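Local coordinates for structural protein ORF273 (Acidianus two-tailed virus, PDB 4ART) that is a thermo- and acido-stable structural protein of the virion with a new fold, its precise role in the particle not being established, at residues D74-E78 with K79-S83; D94-D98 with F99-L103; L165-L169 with R170-I174. All blocks are in the same frame, centred on the assembly; numbering follows the deposited sequence.

Contact 1 of 3, residues D74-E78 with K79-S83; sequences DIEVE and KGKRS
E76 turns its CG away from its own carbonyl carbon (chi1 -64°) and bends again at chi2, which brings its carboxylate between the chains of K79 and K81. The K79 chain, extended beyond CG, crosses it at a slant, and NZ meets E76 OE2 at 3.3 Å in a salt bridge whose hydrogen bond is weak. K81, bent at chi2 and chi3, instead runs beside E76 in the same direction: its CD lies 3.4 Å from E76 OE1, while its NZ stays 4.2 Å from that oxygen, beyond salt-bridge range. The methyl I75 CG2 touches the aliphatic part of K79 at CE, and R82 lays its CG 3.5 Å from E76 CB. The backbone below closes helix 70-78. G80 takes a positive phi of 87°, a conformation that glycine adopts readily, and its N bonds to V77 O at 2.9 Å from above the carbonyl plane. E76 O is gripped twice: K81 N approaches nearly in line with the C=O bond at 2.9 Å, whereas R82 N comes from above the carbonyl plane at 3.1 Å, its N-H pointing almost straight at the oxygen. V77 adds a CA-H...O contact to R82 O, with its CG2 methyl resting on the same carbonyl. Beyond the turn, S83 O accepts from Y73 OH and S83 OG pairs with N85 N, tying the departing chain back to the helix and onward toward strand 87-96. This is a Schellman motif, in which amides of the turn satisfy carbonyls at the helix end. The two lysines would probably favour the charged form of E76, but the turn itself is held by backbone bonds, the long K79 bridge being weak and at the surface.

Contact 2 of 3, residues D94-D98 with F99-L103; sequences DVTRD and FDEFL
The chain leaves the end of strand 87-96 at T96, turns through R97 and D98 and enters helix 99-108, whose first turn is closed by F102 N bonding to D98 O at 3.0 Å with an N-H...O angle of 159°. Under this turn T96 presents its CG2 methyl to F102, 3.5 Å from F102 CB and 3.7 Å from the ring atom CD1, and the two side chains cross at about a right angle. T96 CG2 lies between the backbone N and the carbonyl carbon, while T96 OG1 stands anti to N (chi1 -169°); the methyl thus goes to the phenylalanine and the hydroxyl to E101, whose CB is 3.8 Å from T96 OG1. D98 is the N-cap. With CG anti to its backbone N (chi1 177°), the carboxylate folds over the start of the helix, and D98 OD2 accepts a weak bond from E101 N at 3.4 Å. D98 OD2 also rests 3.6 Å from E101 CB, and D100 CB packs against it too. The D98 and D100 carboxylates stand steeply across one another, with OD1 of D98 and OD2 of D100 3.8 Å apart. D100 OD2 also receives a weak hydrogen bond from H224. On the buried side, F102 continues onto V144 of strand 139-146 and A156 of strand 154-161, and F99 reaches Y154, so the helix start is seated on the central sheet. The contact therefore joins the T96-F102 apolar packing to an acidic helix start. D98 lies near the carboxylates of both D100 and E101; each pairing could raise proton affinity somewhat, an effect that the helix dipole, the weak N-H bond from E101 to D98 and, for D100, H224 would be expected to offset in part.

Contact 3 of 3, residues L165-L169 with R170-I174; sequences LARAL and RIPQI
I171 N gives the shortest sound polar bond here, 2.9 Å to A166 O, its donor tilted 24° from the carbonyl plane. One residue earlier, R170 N reaches R167 O at 3.0 Å, coming from above that carbonyl's plane. A166 O has a further close neighbour in P172 CD, 3.3 Å away; proline brings ring carbon, not an N-H, to this oxygen. The pyrrolidine continues toward R167, where CG of P172 and CG of R167 meet at 4.2 Å with the side chains nearly perpendicular. On the buried side L169 and I171 lie side by side and point the same way. CG1 of I171 stands anti to its carbonyl carbon (chi1 -73°), which carries I171 CD1 to 3.9 Å from L169 CB and close to L169 CD1. A166 adds its methyl, CB, beside I171 CB at 4.2 Å. L117 and Y120 of helix 113-123 meet I171, as does V198 of helix 188-201; Y120 also meets A166, while L169 packs on F243. Outside, Q202 joins both sides of the turn: its NE2 donates to L169 O and its OE1 accepts from R170 NH1. The arrangement is a Schellman motif whose positive-phi residue, R170 (phi 65°), is also the N-cap of the next helix, a tight link between helices 162-168 and 171-179.

Overall arrangement
The three contacts follow one another along a single chain without touching. Contact 1 closes helix 70-78 at the surface, its centre about 23 Å from the centre of the chain; strand 87-96 comes next and carries the chain to contact 2, whose centre is about 34 Å from that of contact 1. Contact 3 lies about 29 Å from contact 2, centre to centre, on the opposite side of the chain's centre, with nearest atoms about 14 Å apart. Contacts 1 and 3 both end a helix with a Schellman motif, whereas contact 2 starts one with an aspartate cap. Contact 2 sits on the mixed sheet through strand 139-146, contact 3 against helices 113-123 and 188-201.

Contact 1 of 3, residues D74-E78 with K79-S83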
ATOM      1  N   ASP A  74       2.090  15.600  16.714  1.00 42.87           N
ATOM      2  CA  ASP A  74       0.903  16.279  16.190  1.00 42.51           C
ATOM      3  C   ASP A  74      -0.023  16.748  17.303  1.00 48.89           C
ATOM      4  O   ASP A  74      -0.626  17.811  17.156  1.00 48.65           O
ATOM      5  CB  ASP A  74       0.143  15.392  15.185  1.00 43.49           C
ATOM      6  CG  ASP A  74       0.859  15.200  13.839  1.00 48.10           C
ATOM      7  OD1 ASP A  74       1.693  16.055  13.476  1.00 46.69           O
ATOM      8  OD2 ASP A  74       0.571  14.202  13.153  1.00 51.03           O
ATOM      9  N   ILE A  75      -0.145  15.956  18.413  1.00 46.18           N
ATOM     10  CA  ILE A  75      -0.970  16.291  19.587  1.00 48.59           C
ATOM     11  C   ILE A  75      -0.323  17.464  20.332  1.00 50.91           C
ATOM     12  O   ILE A  75      -1.022  18.406  20.703  1.00 53.09           O
ATOM     13  CB  ILE A  75      -1.228  15.061  20.512  1.00 53.72           C
ATOM     14  CG1 ILE A  75      -1.869  13.848  19.766  1.00 54.56           C
ATOM     15  CG2 ILE A  75      -1.980  15.428  21.800  1.00 57.03           C
ATOM     16  CD1 ILE A  75      -3.405  13.765  19.437  1.00 67.09           C
ATOM     17  N   GLU A  76       1.008  17.424  20.510  1.00 44.34           N
ATOM     18  CA  GLU A  76       1.783  18.498  21.152  1.00 45.24           C
ATOM     19  C   GLU A  76       1.689  19.818  20.365  1.00 49.99           C
ATOM     20  O   GLU A  76       1.633  20.880  20.977  1.00 52.13           O
ATOM     21  CB  GLU A  76       3.248  18.077  21.378  1.00 45.43           C
ATOM     22  CG  GLU A  76       3.422  16.904  22.333  1.00 59.02           C
ATOM     23  CD  GLU A  76       2.979  17.153  23.763  1.00 86.37           C
ATOM     24  OE1 GLU A  76       3.818  17.629  24.563  1.00 83.81           O
ATOM     25  OE2 GLU A  76       1.797  16.883  24.080  1.00 67.71           O
ATOM     26  N   VAL A  77       1.593  19.749  19.021  1.00 45.24           N
ATOM     27  CA  VAL A  77       1.401  20.923  18.157  1.00 44.51           C
ATOM     28  C   VAL A  77      -0.005  21.493  18.416  1.00 50.79           C
ATOM     29  O   VAL A  77      -0.150  22.698  18.681  1.00 52.44           O
ATOM     30  CB  VAL A  77       1.660  20.608  16.654  1.00 45.29           C
ATOM     31  CG1 VAL A  77       1.245  21.784  15.769  1.00 45.77           C
ATOM     32  CG2 VAL A  77       3.130  20.260  16.416  1.00 42.37           C
ATOM     33  N   GLU A  78      -1.018  20.597  18.391  1.00 47.41           N
ATOM     34  CA  GLU A  78      -2.445  20.856  18.644  1.00 50.60           C
ATOM     35  C   GLU A  78      -2.684  21.521  20.020  1.00 55.55           C
ATOM     36  O   GLU A  78      -3.710  22.185  20.201  1.00 60.54           O
ATOM     37  CB  GLU A  78      -3.237  19.525  18.520  1.00 52.23           C
ATOM     38  CG  GLU A  78      -4.677  19.684  18.051  1.00 67.87           C
ATOM     39  CD  GLU A  78      -5.624  18.501  18.189  1.00 90.05           C
ATOM     40  OE1 GLU A  78      -5.211  17.431  18.695  1.00 75.38           O
ATOM     41  OE2 GLU A  78      -6.805  18.661  17.805  1.00 90.39           O
ATOM     42  N   LYS A  79      -1.728  21.348  20.971  1.00 49.73           N
ATOM     43  CA  LYS A  79      -1.716  21.874  22.347  1.00 51.59           C
ATOM     44  C   LYS A  79      -0.941  23.182  22.453  1.00 57.72           C
ATOM     45  O   LYS A  79      -1.035  23.866  23.459  1.00 60.03           O
ATOM     46  CB  LYS A  79      -1.057  20.865  23.307  1.00 53.02           C
ATOM     47  CG  LYS A  79      -1.948  19.728  23.756  1.00 67.66           C
ATOM     48  CD  LYS A  79      -1.228  18.808  24.720  1.00 74.18           C
ATOM     49  CE  LYS A  79      -2.010  17.549  24.999  1.00 80.55           C
ATOM     50  NZ  LYS A  79      -1.151  16.487  25.586  1.00 94.99           N
ATOM     51  N   GLY A  80      -0.126  23.478  21.456  1.00 55.28           N
ATOM     52  CA  GLY A  80       0.714  24.669  21.445  1.00 56.54           C
ATOM     53  C   GLY A  80       2.044  24.460  22.137  1.00 63.31           C
ATOM     54  O   GLY A  80       2.784  25.427  22.342  1.00 65.98           O
ATOM     55  N   LYS A  81       2.361  23.195  22.498  1.00 59.12           N
ATOM     56  CA  LYS A  81       3.617  22.811  23.155  1.00 58.67           C
ATOM     57  C   LYS A  81       4.756  22.748  22.156  1.00 60.79           C
ATOM     58  O   LYS A  81       5.821  23.298  22.420  1.00 62.67           O
ATOM     59  CB  LYS A  81       3.475  21.473  23.904  1.00 61.39           C
ATOM     60  CG  LYS A  81       2.771  21.582  25.258  1.00 68.52           C
ATOM     61  CD  LYS A  81       3.277  20.534  26.272  1.00 80.85           C
ATOM     62  CE  LYS A  81       4.567  20.948  26.970  1.00 90.07           C
ATOM     63  NZ  LYS A  81       5.094  19.893  27.874  1.00 94.06           N
ATOM     64  N   ARG A  82       4.539  22.083  21.012  1.00 54.00           N
ATOM     65  CA  ARG A  82       5.545  21.953  19.955  1.00 51.23           C
ATOM     66  C   ARG A  82       5.103  22.707  18.691  1.00 55.82           C
ATOM     67  O   ARG A  82       3.921  22.986  18.530  1.00 55.93           O
ATOM     68  CB  ARG A  82       5.798  20.462  19.624  1.00 46.02           C
ATOM     69  CG  ARG A  82       6.369  19.628  20.765  1.00 47.77           C
ATOM     70  CD  ARG A  82       7.859  19.814  20.942  1.00 63.46           C
ATOM     71  NE  ARG A  82       8.335  19.096  22.122  1.00 74.75           N
ATOM     72  CZ  ARG A  82       9.609  18.966  22.459  1.00 89.80           C
ATOM     73  NH1 ARG A  82      10.561  19.495  21.698  1.00 70.40           N
ATOM     74  NH2 ARG A  82       9.946  18.298  23.554  1.00 87.94           N
ATOM     75  N   SER A  83       6.044  23.021  17.788  1.00 53.16           N
ATOM     76  CA  SER A  83       5.716  23.711  16.545  1.00 52.48           C
ATOM     77  C   SER A  83       5.988  22.869  15.320  1.00 52.98           C
ATOM     78  O   SER A  83       7.089  22.333  15.146  1.00 50.53           O
ATOM     79  CB  SER A  83       6.467  25.028  16.428  1.00 57.74           C
ATOM     80  OG  SER A  83       6.210  25.606  15.158  1.00 65.07           O
TER

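Contact 2 of 3, residues D94-D98 with F99-L103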
ATOM      1  N   ASP A  94       8.733   1.047   7.304  1.00 39.95           N
ATOM      2  CA  ASP A  94       8.036  -0.150   6.822  1.00 41.42           C
ATOM      3  C   ASP A  94       8.796  -1.312   7.444  1.00 43.85           C
ATOM      4  O   ASP A  94      10.037  -1.254   7.585  1.00 41.61           O
ATOM      5  CB  ASP A  94       8.119  -0.279   5.285  1.00 44.11           C
ATOM      6  CG  ASP A  94       7.049   0.421   4.472  1.00 61.98           C
ATOM      7  OD1 ASP A  94       5.947   0.657   5.016  1.00 64.78           O
ATOM      8  OD2 ASP A  94       7.284   0.655   3.259  1.00 71.29           O
ATOM      9  N   VAL A  95       8.073  -2.364   7.793  1.00 38.16           N
ATOM     10  CA  VAL A  95       8.640  -3.567   8.378  1.00 39.35           C
ATOM     11  C   VAL A  95       8.319  -4.729   7.444  1.00 47.32           C
ATOM     12  O   VAL A  95       7.187  -4.871   6.989  1.00 48.67           O
ATOM     13  CB  VAL A  95       8.171  -3.759   9.841  1.00 45.63           C
ATOM     14  CG1 VAL A  95       8.267  -5.210  10.289  1.00 47.97           C
ATOM     15  CG2 VAL A  95       8.955  -2.843  10.782  1.00 44.47           C
ATOM     16  N   THR A  96       9.332  -5.527   7.111  1.00 45.42           N
ATOM     17  CA  THR A  96       9.161  -6.630   6.178  1.00 46.52           C
ATOM     18  C   THR A  96       9.763  -7.934   6.703  1.00 51.47           C
ATOM     19  O   THR A  96      10.625  -7.916   7.579  1.00 48.37           O
ATOM     20  CB  THR A  96       9.666  -6.197   4.791  1.00 59.41           C
ATOM     21  OG1 THR A  96       9.270  -7.162   3.821  1.00 74.52           O
ATOM     22  CG2 THR A  96      11.169  -5.989   4.768  1.00 54.31           C
ATOM     23  N   ARG A  97       9.293  -9.065   6.154  1.00 52.71           N
ATOM     24  CA  ARG A  97       9.752 -10.403   6.508  1.00 55.30           C
ATOM     25  C   ARG A  97      10.136 -11.207   5.249  1.00 59.14           C
ATOM     26  O   ARG A  97      10.591 -12.349   5.351  1.00 61.37           O
ATOM     27  CB  ARG A  97       8.717 -11.125   7.408  1.00 61.70           C
ATOM     28  CG  ARG A  97       8.745 -10.604   8.861  1.00 79.79           C
ATOM     29  CD  ARG A  97       7.694 -11.203   9.787  1.00 97.70           C
ATOM     30  NE  ARG A  97       7.546 -10.439  11.039  1.00102.67           N
ATOM     31  CZ  ARG A  97       8.254 -10.635  12.149  1.00107.69           C
ATOM     32  NH1 ARG A  97       9.186 -11.581  12.194  1.00 88.56           N
ATOM     33  NH2 ARG A  97       8.027  -9.896  13.226  1.00 87.91           N
ATOM     34  N   ASP A  98       9.988 -10.583   4.066  1.00 52.81           N
ATOM     35  CA  ASP A  98      10.341 -11.160   2.765  1.00 52.76           C
ATOM     36  C   ASP A  98      11.492 -10.349   2.195  1.00 51.04           C
ATOM     37  O   ASP A  98      11.388  -9.124   2.092  1.00 46.54           O
ATOM     38  CB  ASP A  98       9.126 -11.163   1.795  1.00 55.88           C
ATOM     39  CG  ASP A  98       9.450 -11.688   0.397  1.00 74.82           C
ATOM     40  OD1 ASP A  98      10.149 -12.723   0.295  1.00 77.90           O
ATOM     41  OD2 ASP A  98       8.990 -11.068  -0.601  1.00 84.37           O
ATOM     42  N   PHE A  99      12.589 -11.032   1.837  1.00 49.66           N
ATOM     43  CA  PHE A  99      13.800 -10.392   1.322  1.00 47.77           C
ATOM     44  C   PHE A  99      13.634  -9.655   0.008  1.00 51.88           C
ATOM     45  O   PHE A  99      14.223  -8.594  -0.177  1.00 51.16           O
ATOM     46  CB  PHE A  99      14.977 -11.366   1.243  1.00 50.20           C
ATOM     47  CG  PHE A  99      16.300 -10.628   1.226  1.00 49.98           C
ATOM     48  CD1 PHE A  99      16.789 -10.018   2.376  1.00 50.60           C
ATOM     49  CD2 PHE A  99      17.045 -10.528   0.059  1.00 53.31           C
ATOM     50  CE1 PHE A  99      17.999  -9.322   2.361  1.00 52.09           C
ATOM     51  CE2 PHE A  99      18.272  -9.856   0.051  1.00 53.59           C
ATOM     52  CZ  PHE A  99      18.731  -9.242   1.198  1.00 50.65           C
ATOM     53  N   ASP A 100      12.849 -10.219  -0.900  1.00 49.89           N
ATOM     54  CA  ASP A 100      12.585  -9.639  -2.210  1.00 49.04           C
ATOM     55  C   ASP A 100      11.825  -8.323  -2.077  1.00 49.77           C
ATOM     56  O   ASP A 100      12.121  -7.366  -2.793  1.00 48.69           O
ATOM     57  CB  ASP A 100      11.812 -10.638  -3.081  1.00 53.59           C
ATOM     58  CG  ASP A 100      12.556 -11.940  -3.350  1.00 62.85           C
ATOM     59  OD1 ASP A 100      13.726 -11.880  -3.831  1.00 62.35           O
ATOM     60  OD2 ASP A 100      11.980 -13.017  -3.076  1.00 66.23           O
ATOM     61  N   GLU A 101      10.863  -8.276  -1.135  1.00 44.38           N
ATOM     62  CA  GLU A 101      10.029  -7.112  -0.837  1.00 41.38           C
ATOM     63  C   GLU A 101      10.872  -6.041  -0.170  1.00 41.13           C
ATOM     64  O   GLU A 101      10.732  -4.864  -0.500  1.00 38.93           O
ATOM     65  CB  GLU A 101       8.857  -7.512   0.063  1.00 44.10           C
ATOM     66  CG  GLU A 101       7.758  -6.466   0.078  1.00 58.57           C
ATOM     67  CD  GLU A 101       6.486  -6.878   0.790  1.00 87.51           C
ATOM     68  OE1 GLU A 101       6.075  -8.055   0.650  1.00 98.98           O
ATOM     69  OE2 GLU A 101       5.889  -6.015   1.474  1.00 80.12           O
ATOM     70  N   PHE A 102      11.757  -6.450   0.754  1.00 37.03           N
ATOM     71  CA  PHE A 102      12.718  -5.574   1.420  1.00 35.55           C
ATOM     72  C   PHE A 102      13.571  -4.850   0.368  1.00 37.15           C
ATOM     73  O   PHE A 102      13.641  -3.629   0.379  1.00 33.32           O
ATOM     74  CB  PHE A 102      13.623  -6.402   2.370  1.00 37.68           C
ATOM     75  CG  PHE A 102      14.770  -5.660   3.017  1.00 37.47           C
ATOM     76  CD1 PHE A 102      14.534  -4.618   3.910  1.00 38.81           C
ATOM     77  CD2 PHE A 102      16.080  -6.055   2.799  1.00 39.43           C
ATOM     78  CE1 PHE A 102      15.593  -3.949   4.526  1.00 39.04           C
ATOM     79  CE2 PHE A 102      17.140  -5.384   3.423  1.00 41.56           C
ATOM     80  CZ  PHE A 102      16.888  -4.342   4.283  1.00 38.06           C
ATOM     81  N   LEU A 103      14.161  -5.598  -0.572  1.00 36.46           N
ATOM     82  CA  LEU A 103      14.999  -5.018  -1.638  1.00 35.36           C
ATOM     83  C   LEU A 103      14.191  -4.110  -2.549  1.00 40.23           C
ATOM     84  O   LEU A 103      14.646  -3.022  -2.900  1.00 39.86           O
ATOM     85  CB  LEU A 103      15.693  -6.124  -2.443  1.00 36.71           C
ATOM     86  CG  LEU A 103      16.704  -6.987  -1.697  1.00 41.33           C
ATOM     87  CD1 LEU A 103      17.299  -8.003  -2.646  1.00 45.97           C
ATOM     88  CD2 LEU A 103      17.806  -6.143  -1.027  1.00 38.58           C
TER

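Contact 3 of 3, residues L165-L169 with R170-I174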
ATOM      1  N   LEU A 165      12.690  15.723  -5.507  1.00 29.63           N
ATOM      2  CA  LEU A 165      11.655  14.764  -5.818  1.00 28.21           C
ATOM      3  C   LEU A 165      10.439  15.431  -6.478  1.00 30.13           C
ATOM      4  O   LEU A 165       9.957  14.941  -7.499  1.00 28.89           O
ATOM      5  CB  LEU A 165      11.244  14.027  -4.533  1.00 27.81           C
ATOM      6  CG  LEU A 165      10.479  12.755  -4.725  1.00 29.34           C
ATOM      7  CD1 LEU A 165      11.154  11.838  -5.767  1.00 33.64           C
ATOM      8  CD2 LEU A 165      10.369  12.026  -3.427  1.00 27.65           C
ATOM      9  N   ALA A 166       9.965  16.554  -5.911  1.00 27.87           N
ATOM     10  CA  ALA A 166       8.806  17.286  -6.443  1.00 27.63           C
ATOM     11  C   ALA A 166       9.070  17.745  -7.888  1.00 32.41           C
ATOM     12  O   ALA A 166       8.184  17.610  -8.732  1.00 31.83           O
ATOM     13  CB  ALA A 166       8.464  18.495  -5.548  1.00 28.84           C
ATOM     14  N   ARG A 167      10.300  18.252  -8.172  1.00 29.79           N
ATOM     15  CA  ARG A 167      10.721  18.699  -9.489  1.00 29.73           C
ATOM     16  C   ARG A 167      10.706  17.558 -10.494  1.00 33.68           C
ATOM     17  O   ARG A 167      10.218  17.755 -11.590  1.00 33.08           O
ATOM     18  CB  ARG A 167      12.122  19.343  -9.439  1.00 27.72           C
ATOM     19  CG  ARG A 167      12.103  20.781  -8.976  1.00 39.40           C
ATOM     20  CD  ARG A 167      13.420  21.491  -9.253  1.00 45.88           C
ATOM     21  NE  ARG A 167      14.528  20.956  -8.459  1.00 52.77           N
ATOM     22  CZ  ARG A 167      14.827  21.364  -7.229  1.00 71.22           C
ATOM     23  NH1 ARG A 167      14.093  22.301  -6.634  1.00 60.02           N
ATOM     24  NH2 ARG A 167      15.861  20.838  -6.584  1.00 47.24           N
ATOM     25  N   ALA A 168      11.240  16.378 -10.131  1.00 30.84           N
ATOM     26  CA  ALA A 168      11.270  15.191 -11.009  1.00 29.94           C
ATOM     27  C   ALA A 168       9.861  14.686 -11.306  1.00 33.98           C
ATOM     28  O   ALA A 168       9.641  14.081 -12.348  1.00 35.71           O
ATOM     29  CB  ALA A 168      12.101  14.083 -10.373  1.00 29.21           C
ATOM     30  N   LEU A 169       8.921  14.919 -10.381  1.00 30.08           N
ATOM     31  CA  LEU A 169       7.525  14.526 -10.512  1.00 28.00           C
ATOM     32  C   LEU A 169       6.739  15.584 -11.272  1.00 34.85           C
ATOM     33  O   LEU A 169       5.543  15.397 -11.523  1.00 36.89           O
ATOM     34  CB  LEU A 169       6.895  14.272  -9.114  1.00 27.24           C
ATOM     35  CG  LEU A 169       7.246  12.939  -8.465  1.00 30.42           C
ATOM     36  CD1 LEU A 169       6.868  12.937  -6.975  1.00 27.00           C
ATOM     37  CD2 LEU A 169       6.590  11.763  -9.238  1.00 29.92           C
ATOM     38  N   ARG A 170       7.399  16.706 -11.625  1.00 33.94           N
ATOM     39  CA  ARG A 170       6.874  17.875 -12.354  1.00 35.06           C
ATOM     40  C   ARG A 170       5.808  18.599 -11.540  1.00 35.58           C
ATOM     41  O   ARG A 170       5.035  19.398 -12.087  1.00 34.73           O
ATOM     42  CB  ARG A 170       6.371  17.536 -13.778  1.00 36.00           C
ATOM     43  CG  ARG A 170       7.435  16.977 -14.740  1.00 49.42           C
ATOM     44  CD  ARG A 170       6.876  16.739 -16.136  1.00 59.81           C
ATOM     45  NE  ARG A 170       6.457  17.983 -16.798  1.00 74.86           N
ATOM     46  CZ  ARG A 170       5.192  18.380 -16.949  1.00 96.77           C
ATOM     47  NH1 ARG A 170       4.191  17.630 -16.494  1.00 82.33           N
ATOM     48  NH2 ARG A 170       4.920  19.528 -17.557  1.00 87.61           N
ATOM     49  N   ILE A 171       5.805  18.357 -10.220  1.00 30.62           N
ATOM     50  CA  ILE A 171       4.867  18.994  -9.306  1.00 30.38           C
ATOM     51  C   ILE A 171       4.878  20.531  -9.429  1.00 35.80           C
ATOM     52  O   ILE A 171       3.785  21.083  -9.531  1.00 34.82           O
ATOM     53  CB  ILE A 171       4.951  18.436  -7.862  1.00 31.47           C
ATOM     54  CG1 ILE A 171       4.339  17.026  -7.792  1.00 29.50           C
ATOM     55  CG2 ILE A 171       4.261  19.364  -6.865  1.00 31.51           C
ATOM     56  CD1 ILE A 171       4.679  16.202  -6.561  1.00 23.97           C
ATOM     57  N   PRO A 172       6.036  21.254  -9.463  1.00 32.78           N
ATOM     58  CA  PRO A 172       5.981  22.727  -9.555  1.00 33.94           C
ATOM     59  C   PRO A 172       5.252  23.269 -10.776  1.00 40.38           C
ATOM     60  O   PRO A 172       4.471  24.216 -10.631  1.00 41.04           O
ATOM     61  CB  PRO A 172       7.459  23.133  -9.548  1.00 35.43           C
ATOM     62  CG  PRO A 172       8.132  22.019  -8.824  1.00 38.38           C
ATOM     63  CD  PRO A 172       7.433  20.807  -9.339  1.00 33.14           C
ATOM     64  N   GLN A 173       5.496  22.659 -11.969  1.00 37.98           N
ATOM     65  CA  GLN A 173       4.859  23.026 -13.248  1.00 38.62           C
ATOM     66  C   GLN A 173       3.352  22.788 -13.208  1.00 41.37           C
ATOM     67  O   GLN A 173       2.603  23.622 -13.706  1.00 42.56           O
ATOM     68  CB  GLN A 173       5.452  22.227 -14.424  1.00 39.01           C
ATOM     69  CG  GLN A 173       6.933  22.423 -14.624  1.00 41.45           C
ATOM     70  CD  GLN A 173       7.768  21.337 -13.995  1.00 51.51           C
ATOM     71  OE1 GLN A 173       7.670  21.043 -12.794  1.00 41.75           O
ATOM     72  NE2 GLN A 173       8.728  20.826 -14.773  1.00 47.93           N
ATOM     73  N   ILE A 174       2.913  21.638 -12.648  1.00 36.96           N
ATOM     74  CA  ILE A 174       1.476  21.281 -12.544  1.00 37.52           C
ATOM     75  C   ILE A 174       0.732  22.207 -11.564  1.00 39.72           C
ATOM     76  O   ILE A 174      -0.390  22.619 -11.867  1.00 39.13           O
ATOM     77  CB  ILE A 174       1.243  19.755 -12.286  1.00 39.38           C
ATOM     78  CG1 ILE A 174       1.925  18.895 -13.398  1.00 38.71           C
ATOM     79  CG2 ILE A 174      -0.248  19.428 -12.166  1.00 40.85           C
ATOM     80  CD1 ILE A 174       2.123  17.342 -13.095  1.00 32.65           C
TER